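Local coordinates for phage tail sheath protein (Desulfitobacterium hafniense, PDB 3HXL) that probably serves as the tail sheath subunit of a contractile, myovirus-like phage tail, at residues V36-I41 against A204-D209. Sequence-based numbering, arbitrary orientation.
Sequences VSMPLI and ALPSTD
Leu40 and Pro206 meet at about a right angle, the CD2 branch of the leucine resting on CG of the proline ring at 3.6 Å. Two residues back along the strand, selenomethionine Met38 crosses the same ring obliquely, its CG 4.1 Å from CD of Pro206. With CG anti to the backbone N (chi1 180°) and chi2 also extended, SE of Met38 comes to 4.2 Å from CB of Ala204; the chain then bends at chi3, which turns CE. Leu74 of helix 73-78 and Thr267 of helix 263-276 also touch Pro206. The contact lies where strand 35-40 runs parallel to strand 202-204 in the mixed sheet, joining the Gp18 domain III N-terminal region to the subtilisin-like region. Ala204 N donates to Ser37 O at 3.0 Å. The parallel pattern stops there: Pro39 has no N-H for Ala204 O, nor has Pro206 one for Pro39 O. Instead, CD of Pro39 lies 3.2 Å from Ala204 O, which is buried without a partner. Pro39 CG approaches CD1 of Leu205 more loosely, at 4.4 Å, and Tyr191 and Tyr188 of helix 185-195 touch Pro39 and Leu205 respectively. After Leu205, Pro206 centres an inverse gamma turn, and Asp209 caps the start of helix 210-227.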
loop_
_atom_site.group_PDB
_atom_site.type_symbol
_atom_site.label_atom_id
_atom_site.label_comp_id
_atom_site.label_asym_id
_atom_site.label_seq_id
_atom_site.Cartn_x
_atom_site.Cartn_y
_atom_site.Cartn_z
ATOM N N VAL A 36 -2.042 1.664 -1.616
ATOM C CA VAL A 36 -1.201 0.494 -1.378
ATOM C C VAL A 36 -0.789 0.472 0.097
ATOM O O VAL A 36 -0.730 1.518 0.739
ATOM C CB VAL A 36 0.079 0.527 -2.274
ATOM C CG1 VAL A 36 0.983 1.685 -1.866
ATOM C CG2 VAL A 36 0.833 -0.796 -2.171
ATOM N N SER A 37 -0.538 -0.718 0.644
ATOM C CA SER A 37 -0.112 -0.841 2.037
ATOM C C SER A 37 1.059 -1.804 2.112
ATOM O O SER A 37 1.122 -2.787 1.372
ATOM C CB SER A 37 -1.236 -1.355 2.934
ATOM O OG SER A 37 -0.757 -1.482 4.269
HETATM N N MSE A 38 1.980 -1.535 3.022
HETATM C CA MSE A 38 3.158 -2.372 3.126
HETATM C C MSE A 38 3.732 -2.447 4.532
HETATM O O MSE A 38 3.861 -1.438 5.219
HETATM C CB MSE A 38 4.203 -1.833 2.144
HETATM C CG MSE A 38 5.534 -2.549 2.078
HETATM SE SE MSE A 38 6.543 -1.928 0.510
HETATM C CE MSE A 38 6.503 -0.011 0.940
ATOM N N PRO A 39 4.045 -3.667 4.994
ATOM C CA PRO A 39 4.619 -3.835 6.332
ATOM C C PRO A 39 6.148 -3.848 6.183
ATOM O O PRO A 39 6.691 -4.635 5.412
ATOM C CB PRO A 39 4.054 -5.181 6.778
ATOM C CG PRO A 39 4.046 -5.969 5.497
ATOM C CD PRO A 39 3.562 -4.955 4.454
ATOM N N LEU A 40 6.841 -2.974 6.907
ATOM C CA LEU A 40 8.292 -2.910 6.795
ATOM C C LEU A 40 9.057 -2.878 8.100
ATOM O O LEU A 40 8.556 -2.444 9.137
ATOM C CB LEU A 40 8.732 -1.675 5.992
ATOM C CG LEU A 40 8.396 -1.562 4.505
ATOM C CD1 LEU A 40 9.037 -0.300 3.943
ATOM C CD2 LEU A 40 8.895 -2.786 3.767
ATOM N N ILE A 41 10.297 -3.338 8.013
ATOM C CA ILE A 41 11.210 -3.327 9.137
ATOM C C ILE A 41 12.045 -2.081 8.875
ATOM O O ILE A 41 12.743 -1.998 7.868
ATOM C CB ILE A 41 12.094 -4.569 9.130
ATOM C CG1 ILE A 41 11.225 -5.803 9.397
ATOM C CG2 ILE A 41 13.204 -4.425 10.170
ATOM C CD1 ILE A 41 11.906 -7.115 9.103
ATOM N N ALA A 204 1.808 -5.158 -0.385
ATOM C CA ALA A 204 3.064 -5.699 -0.870
ATOM C C ALA A 204 3.746 -6.386 0.300
ATOM O O ALA A 204 3.742 -5.868 1.419
ATOM C CB ALA A 204 3.966 -4.585 -1.411
ATOM N N LEU A 205 4.303 -7.568 0.053
ATOM C CA LEU A 205 5.042 -8.287 1.088
ATOM C C LEU A 205 6.456 -8.461 0.535
ATOM O O LEU A 205 6.730 -9.403 -0.198
ATOM C CB LEU A 205 4.413 -9.660 1.385
ATOM C CG LEU A 205 5.203 -10.534 2.371
ATOM C CD1 LEU A 205 5.435 -9.769 3.677
ATOM C CD2 LEU A 205 4.447 -11.825 2.644
ATOM N N PRO A 206 7.364 -7.525 0.853
ATOM C CA PRO A 206 8.754 -7.576 0.387
ATOM C C PRO A 206 9.583 -8.496 1.280
ATOM O O PRO A 206 10.566 -8.075 1.892
ATOM C CB PRO A 206 9.188 -6.117 0.488
ATOM C CG PRO A 206 8.497 -5.676 1.734
ATOM C CD PRO A 206 7.093 -6.249 1.544
ATOM N N SER A 207 9.174 -9.761 1.326
ATOM C CA SER A 207 9.812 -10.770 2.160
ATOM C C SER A 207 9.894 -12.111 1.430
ATOM O O SER A 207 9.012 -12.453 0.647
ATOM C CB SER A 207 8.990 -10.928 3.442
ATOM O OG SER A 207 9.438 -12.021 4.224
ATOM N N THR A 208 10.955 -12.872 1.682
ATOM C CA THR A 208 11.107 -14.173 1.045
ATOM C C THR A 208 10.573 -15.287 1.943
ATOM O O THR A 208 10.640 -16.464 1.586
ATOM C CB THR A 208 12.580 -14.481 0.737
ATOM O OG1 THR A 208 13.331 -14.481 1.957
ATOM C CG2 THR A 208 13.156 -13.437 -0.211
ATOM N N ASP A 209 10.047 -14.913 3.105
ATOM C CA ASP A 209 9.519 -15.878 4.074
ATOM C C ASP A 209 8.311 -16.663 3.546
ATOM O O ASP A 209 7.209 -16.123 3.440
ATOM C CB ASP A 209 9.138 -15.149 5.365
ATOM C CG ASP A 209 8.908 -16.101 6.527
ATOM O OD1 ASP A 209 8.157 -17.084 6.353
ATOM O OD2 ASP A 209 9.474 -15.860 7.614
#